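Local coordinates for uncharacterized protein (PDB 4DQA) that is of unknown function but probably binds carbohydrate, pairing an N-terminal BT_3987-like domain with a concanavalin A-like lectin/glucanase domain, at residues D172-L175 with D176-I180; G182-G185 with V186-R190; G263-G267 with R268-F272. All coordinates share one frame; numbering follows the deposited sequence.

Interaction 1: residues D172-L175 with D176-I180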
ATOM      1  N   ASP A 172      22.785  -2.026   3.474  1.00 11.83           N
ATOM      2  CA  ASP A 172      23.721  -2.198   4.570  1.00 13.48           C
ATOM      3  C   ASP A 172      25.061  -1.518   4.277  1.00 14.13           C
ATOM      4  O   ASP A 172      25.648  -0.838   5.143  1.00 14.66           O
ATOM      5  CB  ASP A 172      23.954  -3.681   4.871  1.00 12.78           C
ATOM      6  CG  ASP A 172      22.782  -4.338   5.596  1.00 16.55           C
ATOM      7  OD1 ASP A 172      22.060  -3.652   6.340  1.00 18.88           O
ATOM      8  OD2 ASP A 172      22.622  -5.562   5.447  1.00 19.35           O
ATOM      9  N   TYR A 173      25.563  -1.751   3.069  1.00 11.78           N
ATOM     10  CA  TYR A 173      26.764  -1.101   2.574  1.00 12.34           C
ATOM     11  C   TYR A 173      26.811  -1.185   1.063  1.00 12.40           C
ATOM     12  O   TYR A 173      26.190  -2.053   0.445  1.00 12.27           O
ATOM     13  CB  TYR A 173      28.030  -1.719   3.169  1.00 12.83           C
ATOM     14  CG  TYR A 173      28.317  -3.172   2.870  1.00 14.57           C
ATOM     15  CD1 TYR A 173      27.816  -4.170   3.677  1.00 16.09           C
ATOM     16  CD2 TYR A 173      29.183  -3.526   1.838  1.00 15.44           C
ATOM     17  CE1 TYR A 173      28.147  -5.504   3.447  1.00 15.91           C
ATOM     18  CE2 TYR A 173      29.531  -4.854   1.607  1.00 16.81           C
ATOM     19  CZ  TYR A 173      29.005  -5.829   2.406  1.00 17.29           C
ATOM     20  OH  TYR A 173      29.419  -7.138   2.161  1.00 18.44           O
ATOM     21  N   PHE A 174      27.563  -0.262   0.472  1.00 13.74           N
ATOM     22  CA  PHE A 174      27.712  -0.173  -0.965  1.00 13.32           C
ATOM     23  C   PHE A 174      29.076  -0.706  -1.371  1.00 13.85           C
ATOM     24  O   PHE A 174      30.120  -0.253  -0.886  1.00 15.76           O
ATOM     25  CB  PHE A 174      27.620   1.287  -1.445  1.00 13.21           C
ATOM     26  CG  PHE A 174      26.307   1.959  -1.155  1.00 13.92           C
ATOM     27  CD1 PHE A 174      25.219   1.823  -2.000  1.00 15.08           C
ATOM     28  CD2 PHE A 174      26.180   2.769  -0.036  1.00 17.52           C
ATOM     29  CE1 PHE A 174      24.004   2.429  -1.692  1.00 16.09           C
ATOM     30  CE2 PHE A 174      24.985   3.387   0.260  1.00 20.46           C
ATOM     31  CZ  PHE A 174      23.905   3.236  -0.557  1.00 16.56           C
ATOM     32  N   LEU A 175      29.051  -1.689  -2.255  1.00 13.82           N
ATOM     33  CA  LEU A 175      30.230  -2.031  -3.025  1.00 13.58           C
ATOM     34  C   LEU A 175      30.210  -1.225  -4.329  1.00 13.92           C
ATOM     35  O   LEU A 175      29.383  -0.331  -4.494  1.00 13.51           O
ATOM     36  CB  LEU A 175      30.256  -3.544  -3.271  1.00 15.02           C
ATOM     37  CG  LEU A 175      30.416  -4.352  -1.972  1.00 16.35           C
ATOM     38  CD1 LEU A 175      30.422  -5.852  -2.241  1.00 22.20           C
ATOM     39  CD2 LEU A 175      31.689  -3.993  -1.196  1.00 19.59           C
ATOM     40  N   ASP A 176      31.113  -1.518  -5.265  1.00 14.35           N
ATOM     41  CA  ASP A 176      31.225  -0.689  -6.464  1.00 15.04           C
ATOM     42  C   ASP A 176      29.951  -0.698  -7.307  1.00 13.92           C
ATOM     43  O   ASP A 176      29.609   0.290  -7.944  1.00 14.37           O
ATOM     44  CB  ASP A 176      32.367  -1.176  -7.371  1.00 17.44           C
ATOM     45  CG  ASP A 176      33.738  -0.742  -6.906  1.00 24.96           C
ATOM     46  OD1 ASP A 176      33.837   0.131  -6.032  1.00 24.60           O
ATOM     47  OD2 ASP A 176      34.736  -1.267  -7.477  1.00 28.01           O
ATOM     48  N   ASN A 177      29.269  -1.841  -7.342  1.00 14.00           N
ATOM     49  CA  ASN A 177      28.106  -2.053  -8.203  1.00 13.03           C
ATOM     50  C   ASN A 177      27.210  -3.042  -7.455  1.00 13.36           C
ATOM     51  O   ASN A 177      27.653  -4.169  -7.186  1.00 14.55           O
ATOM     52  CB  ASN A 177      28.604  -2.591  -9.545  1.00 14.76           C
ATOM     53  CG  ASN A 177      27.496  -2.916 -10.501  1.00 13.29           C
ATOM     54  OD1 ASN A 177      26.415  -3.343 -10.109  1.00 14.45           O
ATOM     55  ND2 ASN A 177      27.765  -2.708 -11.794  1.00 15.67           N
ATOM     56  N   ASN A 178      25.992  -2.613  -7.120  1.00 12.80           N
ATOM     57  CA  ASN A 178      25.077  -3.319  -6.229  1.00 12.20           C
ATOM     58  C   ASN A 178      23.770  -3.582  -6.984  1.00 12.36           C
ATOM     59  O   ASN A 178      23.060  -2.649  -7.302  1.00 12.47           O
ATOM     60  CB  ASN A 178      24.815  -2.441  -5.017  1.00 12.38           C
ATOM     61  CG  ASN A 178      26.105  -1.981  -4.362  1.00 11.23           C
ATOM     62  OD1 ASN A 178      26.703  -2.707  -3.582  1.00 13.69           O
ATOM     63  ND2 ASN A 178      26.547  -0.761  -4.704  1.00 12.72           N
ATOM     64  N   THR A 179      23.492  -4.838  -7.309  1.00 11.27           N
ATOM     65  CA  THR A 179      22.318  -5.187  -8.107  1.00 11.59           C
ATOM     66  C   THR A 179      21.027  -5.025  -7.320  1.00 12.21           C
ATOM     67  O   THR A 179      20.901  -5.597  -6.235  1.00 12.57           O
ATOM     68  CB  THR A 179      22.397  -6.666  -8.521  1.00 10.72           C
ATOM     69  OG1 THR A 179      23.564  -6.860  -9.290  1.00 13.14           O
ATOM     70  CG2 THR A 179      21.200  -7.089  -9.354  1.00 13.32           C
ATOM     71  N   ILE A 180      20.056  -4.299  -7.865  1.00 12.05           N
ATOM     72  CA  ILE A 180      18.696  -4.346  -7.310  1.00 10.67           C
ATOM     73  C   ILE A 180      17.927  -5.407  -8.065  1.00 12.06           C
ATOM     74  O   ILE A 180      17.659  -6.473  -7.523  1.00 12.66           O
ATOM     75  CB  ILE A 180      18.013  -3.004  -7.313  1.00 11.71           C
ATOM     76  CG1 ILE A 180      18.794  -2.039  -6.425  1.00 13.05           C
ATOM     77  CG2 ILE A 180      16.580  -3.146  -6.727  1.00 14.04           C
ATOM     78  CD1 ILE A 180      18.338  -0.596  -6.573  1.00 16.04           C
TER
HETATM   79  O   HOH W   1      25.112  -3.538  -1.537  1.00 22.60           O

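Interaction 2: residues G182-G185 with V186-R190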
ATOM      1  N   GLY A 182      16.829  -6.910 -12.406  1.00 12.91           N
ATOM      2  CA  GLY A 182      16.738  -6.756 -13.839  1.00 13.22           C
ATOM      3  C   GLY A 182      17.560  -7.767 -14.599  1.00 14.26           C
ATOM      4  O   GLY A 182      18.006  -8.777 -14.017  1.00 14.35           O
ATOM      5  N   THR A 183      17.786  -7.453 -15.869  1.00 14.75           N
ATOM      6  CA  THR A 183      18.443  -8.329 -16.798  1.00 14.40           C
ATOM      7  C   THR A 183      19.737  -7.686 -17.242  1.00 16.34           C
ATOM      8  O   THR A 183      19.744  -6.743 -18.021  1.00 16.75           O
ATOM      9  CB  THR A 183      17.511  -8.627 -17.972  1.00 15.68           C
ATOM     10  OG1 THR A 183      16.288  -9.149 -17.432  1.00 15.73           O
ATOM     11  CG2 THR A 183      18.135  -9.631 -18.947  1.00 16.32           C
ATOM     12  N   GLU A 184      20.849  -8.183 -16.714  1.00 14.23           N
ATOM     13  CA  GLU A 184      22.155  -7.609 -17.007  1.00 16.53           C
ATOM     14  C   GLU A 184      22.443  -7.565 -18.496  1.00 20.98           C
ATOM     15  O   GLU A 184      22.204  -8.531 -19.232  1.00 20.65           O
ATOM     16  CB  GLU A 184      23.251  -8.372 -16.252  1.00 16.44           C
ATOM     17  CG  GLU A 184      24.703  -8.003 -16.635  1.00 17.04           C
ATOM     18  CD  GLU A 184      25.089  -6.565 -16.392  1.00 18.13           C
ATOM     19  OE1 GLU A 184      24.334  -5.848 -15.698  1.00 18.21           O
ATOM     20  OE2 GLU A 184      26.154  -6.154 -16.914  1.00 19.81           O
ATOM     21  N   GLY A 185      22.911  -6.401 -18.949  1.00 19.40           N
ATOM     22  CA  GLY A 185      23.242  -6.202 -20.341  1.00 22.29           C
ATOM     23  C   GLY A 185      22.043  -5.741 -21.155  1.00 21.85           C
ATOM     24  O   GLY A 185      22.205  -5.354 -22.308  1.00 23.64           O
ATOM     25  N   VAL A 186      20.861  -5.762 -20.542  1.00 20.45           N
ATOM     26  CA  VAL A 186      19.626  -5.450 -21.249  1.00 18.22           C
ATOM     27  C   VAL A 186      18.800  -4.354 -20.565  1.00 18.74           C
ATOM     28  O   VAL A 186      18.532  -3.308 -21.173  1.00 20.61           O
ATOM     29  CB  VAL A 186      18.770  -6.720 -21.429  1.00 20.75           C
ATOM     30  CG1 VAL A 186      17.462  -6.409 -22.141  1.00 25.10           C
ATOM     31  CG2 VAL A 186      19.566  -7.790 -22.207  1.00 23.88           C
HETATM   32  N   MSE A 187      18.410  -4.581 -19.315  1.00 16.89           N
HETATM   33  CA  MSE A 187      17.661  -3.590 -18.533  1.00 16.58           C
HETATM   34  C   MSE A 187      17.784  -3.934 -17.054  1.00 14.00           C
HETATM   35  O   MSE A 187      17.048  -4.774 -16.538  1.00 16.21           O
HETATM   36  CB  MSE A 187      16.184  -3.549 -18.937  1.00 18.77           C
HETATM   37  CG  MSE A 187      15.403  -2.428 -18.305  1.00 17.19           C
HETATM   38 SE   MSE A 187      15.911  -0.700 -18.985  0.75 20.78          SE
HETATM   39  CE  MSE A 187      15.434  -0.986 -20.835  1.00 22.73           C
ATOM     40  N   ILE A 188      18.716  -3.276 -16.374  1.00 15.11           N
ATOM     41  CA  ILE A 188      18.952  -3.580 -14.968  1.00 14.56           C
ATOM     42  C   ILE A 188      18.996  -2.284 -14.141  1.00 16.23           C
ATOM     43  O   ILE A 188      19.514  -1.257 -14.584  1.00 17.70           O
ATOM     44  CB  ILE A 188      20.222  -4.455 -14.816  1.00 17.93           C
ATOM     45  CG1 ILE A 188      20.297  -5.107 -13.424  1.00 17.50           C
ATOM     46  CG2 ILE A 188      21.462  -3.643 -15.087  1.00 19.71           C
ATOM     47  CD1 ILE A 188      21.334  -6.211 -13.301  1.00 17.41           C
ATOM     48  N   LEU A 189      18.380  -2.339 -12.969  1.00 14.29           N
ATOM     49  CA  LEU A 189      18.433  -1.267 -11.991  1.00 12.61           C
ATOM     50  C   LEU A 189      19.424  -1.656 -10.909  1.00 13.09           C
ATOM     51  O   LEU A 189      19.345  -2.750 -10.317  1.00 13.04           O
ATOM     52  CB  LEU A 189      17.047  -1.023 -11.398  1.00 14.72           C
ATOM     53  CG  LEU A 189      16.933   0.093 -10.359  1.00 14.89           C
ATOM     54  CD1 LEU A 189      17.172   1.427 -11.029  1.00 16.70           C
ATOM     55  CD2 LEU A 189      15.553   0.046  -9.698  1.00 17.31           C
ATOM     56  N   ARG A 190      20.412  -0.785 -10.712  1.00 12.90           N
ATOM     57  CA  ARG A 190      21.481  -1.047  -9.759  1.00 12.47           C
ATOM     58  C   ARG A 190      21.846   0.231  -9.032  1.00 14.43           C
ATOM     59  O   ARG A 190      21.348   1.317  -9.348  1.00 14.62           O
ATOM     60  CB  ARG A 190      22.700  -1.606 -10.493  1.00 14.06           C
ATOM     61  CG  ARG A 190      23.347  -0.643 -11.465  1.00 15.31           C
ATOM     62  CD  ARG A 190      24.376  -1.350 -12.357  1.00 16.56           C
ATOM     63  NE  ARG A 190      25.068  -0.426 -13.251  1.00 15.78           N
ATOM     64  CZ  ARG A 190      25.769  -0.815 -14.317  1.00 16.45           C
ATOM     65  NH1 ARG A 190      25.871  -2.110 -14.620  1.00 19.03           N
ATOM     66  NH2 ARG A 190      26.344   0.089 -15.079  1.00 18.80           N
TER
HETATM   67  O   HOH W   2      25.276  -4.663 -13.493  1.00 15.79           O
HETATM   68  O   HOH W   3      26.990  -3.618 -16.886  1.00 23.07           O

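Interaction 3: residues G263-G267 with R268-F272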
ATOM      1  N   GLY A 263      19.023 -13.805 -18.084  1.00 19.96           N
ATOM      2  CA  GLY A 263      17.680 -13.528 -17.670  1.00 18.84           C
ATOM      3  C   GLY A 263      17.664 -12.616 -16.462  1.00 16.26           C
ATOM      4  O   GLY A 263      18.664 -11.978 -16.109  1.00 15.47           O
ATOM      5  N   PHE A 264      16.514 -12.579 -15.836  1.00 16.94           N
ATOM      6  CA  PHE A 264      16.184 -11.607 -14.825  1.00 13.91           C
ATOM      7  C   PHE A 264      16.623 -12.110 -13.453  1.00 15.37           C
ATOM      8  O   PHE A 264      16.350 -13.252 -13.073  1.00 14.52           O
ATOM      9  CB  PHE A 264      14.671 -11.378 -14.849  1.00 15.75           C
ATOM     10  CG  PHE A 264      14.198 -10.168 -14.102  1.00 15.47           C
ATOM     11  CD1 PHE A 264      13.999 -10.212 -12.725  1.00 15.04           C
ATOM     12  CD2 PHE A 264      13.874  -8.995 -14.772  1.00 17.00           C
ATOM     13  CE1 PHE A 264      13.542  -9.110 -12.015  1.00 16.02           C
ATOM     14  CE2 PHE A 264      13.404  -7.888 -14.057  1.00 18.40           C
ATOM     15  CZ  PHE A 264      13.224  -7.950 -12.690  1.00 18.04           C
ATOM     16  N   TYR A 265      17.260 -11.231 -12.699  1.00 13.17           N
ATOM     17  CA  TYR A 265      17.679 -11.524 -11.331  1.00 13.20           C
ATOM     18  C   TYR A 265      17.292 -10.421 -10.386  1.00 14.37           C
ATOM     19  O   TYR A 265      17.245  -9.246 -10.772  1.00 15.07           O
ATOM     20  CB  TYR A 265      19.204 -11.693 -11.234  1.00 12.41           C
ATOM     21  CG  TYR A 265      19.685 -13.075 -11.606  1.00 14.26           C
ATOM     22  CD1 TYR A 265      19.600 -14.106 -10.678  1.00 15.50           C
ATOM     23  CD2 TYR A 265      20.163 -13.368 -12.870  1.00 15.35           C
ATOM     24  CE1 TYR A 265      20.032 -15.385 -11.008  1.00 15.34           C
ATOM     25  CE2 TYR A 265      20.590 -14.661 -13.212  1.00 16.64           C
ATOM     26  CZ  TYR A 265      20.494 -15.665 -12.252  1.00 15.75           C
ATOM     27  OH  TYR A 265      20.936 -16.938 -12.630  1.00 20.42           O
ATOM     28  N   ILE A 266      17.050 -10.806  -9.134  1.00 13.19           N
ATOM     29  CA  ILE A 266      16.921  -9.870  -8.022  1.00 11.50           C
ATOM     30  C   ILE A 266      18.083 -10.129  -7.071  1.00 11.44           C
ATOM     31  O   ILE A 266      18.385 -11.273  -6.726  1.00 12.52           O
ATOM     32  CB  ILE A 266      15.581 -10.063  -7.261  1.00 12.33           C
ATOM     33  CG1 ILE A 266      14.419  -9.768  -8.210  1.00 13.29           C
ATOM     34  CG2 ILE A 266      15.528  -9.175  -6.022  1.00 14.31           C
ATOM     35  CD1 ILE A 266      13.088 -10.331  -7.738  1.00 14.76           C
ATOM     36  N   GLY A 267      18.798  -9.074  -6.688  1.00 11.30           N
ATOM     37  CA  GLY A 267      19.759  -9.147  -5.596  1.00 11.81           C
ATOM     38  C   GLY A 267      21.174  -9.582  -5.911  1.00 12.35           C
ATOM     39  O   GLY A 267      22.071  -9.266  -5.132  1.00 12.07           O
ATOM     40  N   ARG A 268      21.382 -10.325  -6.998  1.00 13.62           N
ATOM     41  CA  ARG A 268      22.696 -10.907  -7.310  1.00 12.22           C
ATOM     42  C   ARG A 268      22.564 -11.559  -8.678  1.00 12.43           C
ATOM     43  O   ARG A 268      21.558 -12.223  -8.926  1.00 12.85           O
ATOM     44  CB  ARG A 268      23.075 -11.956  -6.254  1.00 11.80           C
ATOM     45  CG  ARG A 268      24.278 -12.814  -6.568  1.00 12.69           C
ATOM     46  CD  ARG A 268      24.468 -13.893  -5.524  1.00 13.27           C
ATOM     47  NE  ARG A 268      25.525 -14.830  -5.868  1.00 14.88           N
ATOM     48  CZ  ARG A 268      25.759 -15.985  -5.249  1.00 15.84           C
ATOM     49  NH1 ARG A 268      24.974 -16.379  -4.248  1.00 17.44           N
ATOM     50  NH2 ARG A 268      26.770 -16.743  -5.655  1.00 17.58           N
ATOM     51  N   ILE A 269      23.518 -11.304  -9.573  1.00 12.62           N
ATOM     52  CA  ILE A 269      23.487 -11.844 -10.930  1.00 12.32           C
ATOM     53  C   ILE A 269      24.248 -13.150 -10.848  1.00 14.76           C
ATOM     54  O   ILE A 269      25.450 -13.241 -11.138  1.00 14.59           O
ATOM     55  CB  ILE A 269      24.104 -10.902 -11.971  1.00 13.91           C
ATOM     56  CG1 ILE A 269      23.575  -9.479 -11.784  1.00 14.20           C
ATOM     57  CG2 ILE A 269      23.731 -11.401 -13.349  1.00 15.56           C
ATOM     58  CD1 ILE A 269      24.408  -8.433 -12.537  1.00 14.92           C
ATOM     59  N   TYR A 270      23.556 -14.188 -10.405  1.00 14.68           N
ATOM     60  CA  TYR A 270      24.246 -15.443 -10.079  1.00 14.32           C
ATOM     61  C   TYR A 270      24.948 -16.038 -11.310  1.00 14.87           C
ATOM     62  O   TYR A 270      24.335 -16.190 -12.362  1.00 18.21           O
ATOM     63  CB  TYR A 270      23.195 -16.417  -9.534  1.00 13.06           C
ATOM     64  CG  TYR A 270      23.688 -17.759  -8.998  1.00 13.02           C
ATOM     65  CD1 TYR A 270      24.876 -17.891  -8.324  1.00 15.52           C
ATOM     66  CD2 TYR A 270      22.884 -18.889  -9.143  1.00 12.76           C
ATOM     67  CE1 TYR A 270      25.299 -19.150  -7.833  1.00 15.98           C
ATOM     68  CE2 TYR A 270      23.294 -20.110  -8.647  1.00 15.01           C
ATOM     69  CZ  TYR A 270      24.475 -20.214  -7.982  1.00 13.88           C
ATOM     70  OH  TYR A 270      24.907 -21.439  -7.496  1.00 18.45           O
ATOM     71  N   GLY A 271      26.224 -16.358 -11.155  1.00 17.60           N
ATOM     72  CA  GLY A 271      26.973 -16.996 -12.236  1.00 20.92           C
ATOM     73  C   GLY A 271      27.517 -16.053 -13.299  1.00 23.83           C
ATOM     74  O   GLY A 271      28.098 -16.508 -14.288  1.00 25.08           O
ATOM     75  N   PHE A 272      27.356 -14.744 -13.125  1.00 17.82           N
ATOM     76  CA  PHE A 272      27.857 -13.815 -14.147  1.00 16.80           C
ATOM     77  C   PHE A 272      29.369 -13.703 -14.036  1.00 18.38           C
ATOM     78  O   PHE A 272      29.912 -13.324 -12.984  1.00 19.03           O
ATOM     79  CB  PHE A 272      27.242 -12.425 -13.954  1.00 16.19           C
ATOM     80  CG  PHE A 272      27.490 -11.493 -15.108  1.00 18.09           C
ATOM     81  CD1 PHE A 272      27.344 -11.918 -16.413  1.00 22.68           C
ATOM     82  CD2 PHE A 272      27.831 -10.174 -14.875  1.00 18.68           C
ATOM     83  CE1 PHE A 272      27.557 -11.042 -17.469  1.00 24.34           C
ATOM     84  CE2 PHE A 272      28.037  -9.307 -15.936  1.00 18.77           C
ATOM     85  CZ  PHE A 272      27.909  -9.748 -17.221  1.00 21.98           C
TER

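Interaction 1: residues D172-L175 with D176-I180
With CG anti to its own carbonyl carbon (chi1 -53°) and the amide swung roughly square to the chain (chi2 -82°), Asn-178 reaches back over the turn to the main chain of Leu-175, and its two amide atoms grip both polar atoms of that one residue. OD1 of Asn-178 accepts from Leu-175 N at 2.9 Å; the N-H lies in the plane of the side-chain carbonyl and uses a lone pair. ND2 of Asn-178 returns a bond to Leu-175 O, also 2.9 Å, but here the donor stands well above the plane of the backbone carbonyl. The paired bonds fix the amide's rotation and hold the loop 175-177 folded against the start of strand 178-180. ND2 also donates to Ile-191 O, while OD1 receives a bridging water that gives its other hydrogen to Tyr-173 O, 2.7 Å from each oxygen. Both ends of this buried amide are thus doubly engaged.

Phe-174 meets the same amide with its ring edge: CD1 lies 4.0 Å from Asn-178 ND2, near the ring plane, and ring and amide planes stand 76° apart. Leu-175 rests its CB against Asn-178 OD1 at 3.7 Å and sends CD2 to the in-plane edge of the Tyr-173 ring.

The turn links strand 163-171, in the larger antiparallel sheet of the lectin-like domain, to strand 178-180. Tyr-173 stacks on His-280 beside it, Asn-177 ND2 bonds to Asp-193, and strand 178-180 runs alongside strand 187-190.

Interaction 2: residues G182-G185 with V186-R190
The chain reverses at 184-186, and the antiparallel pairing on either side of the reversal contains a classic beta bulge, Val-186 and Met-187 lying opposite Thr-183. Thr-183 O takes two N-H groups, from Val-186 N and from Met-187 N, each at 2.9 Å; the Met-187 donor lies in the carbonyl plane and the Val-186 donor is tilted from it. Thr-183 N completes the pairing with a nearly straight bond to Met-187 O (170° at the hydrogen). One step on, Gly-182 and Ile-188 form a non-hydrogen-bonded pair. Their CA atoms come within 4.0 Å of each other, and Gly-182 CA makes a C-H...O contact with Met-187 O at 3.4 Å.

Thr-183 and Val-186 lay their side chains side by side, CG2 of Thr-183 resting 3.9 Å from Val-186 CB, while Thr-183 OG1 turns to Pro-258 O. Beyond the bulge, Ile-188 sets CG1 over Gly-182 CA and brings CG2 to 3.7 Å from Glu-184 OE1. The Glu-184 chain starts away from the strand, then bends at chi2 (61°), which folds its carboxylate back across Ile-188, toward Arg-190. The opposite charges stop short of a salt bridge, and each has a direct partner elsewhere: Glu-184 OE2 pairs with Arg-277, Arg-190 NE with Glu-205. These neighbours probably help keep both groups ionised.

Two waters span the remaining gap, both accepting from Arg-190 NH1 at the in-plane edge of the guanidinium: one gives a hydrogen to Glu-184 OE1, the other to Glu-184 OE2, each 2.7 Å from its carboxylate oxygen.

Interaction 3: residues G263-G267 with R268-F272
Tyr-265, in strand 264-266, lays its ring against the main chain of the loop that follows. CG sits anti to the carbonyl carbon (chi1 -83°), which carries the ring forward beneath residues 268-270. Tyr-270 N stands 3.7 Å above the ring plane, over its centre, and Ile-269 CA covers the same face nearer the rim. Arg-268 O comes to 3.2 Å from Tyr-265 CD1. Side chains reach the same face nearer the rim: Tyr-270 CB lies 3.6 Å from Tyr-265 CE1 and Ile-269 CG2 lies 4.1 Å from Tyr-265 CD2. Ile-266 points the other way, onto strands 282-289 and 312-316. At Gly-267 phi is positive (87°), and the chain leaves the strand there.

Beyond the bend, Arg-268 extends fully to a salt bridge with Glu-276, and Tyr-270 CD1 lies over one face of its guanidinium, 3.4 Å above the plane. In the loop that follows strand 264-266 of the concanavalin A-like domain, the backbone makes two recognised motifs in succession: an inverse gamma turn centred on Ile-269, with a weak bond from Tyr-270 N to Arg-268 O, running into a type II beta turn closed by Phe-272 N and Ile-269 O.

From the N terminus the three contacts come in series, none nested or crossed, all within the lectin-like domain. Interaction 1 closes the turn between strands 163-171 and 178-180; interaction 2 closes the next turn, before strand 187-190; interaction 3, some seventy residues later, folds the loop leaving strand 264-266. Their backbones meet around residues 180-182: Ile-180 N probably bonds to Leu-189 O, Ile-180 O to Gly-267 N, and Gly-182 N to Tyr-265 O. Segment 178-182 therefore lies between strands 187-190 and 264-266, joining the three-stranded sheet to the five-stranded one. Thr-179 on Ile-269 and Glu-184 on Phe-272 add side-chain packing.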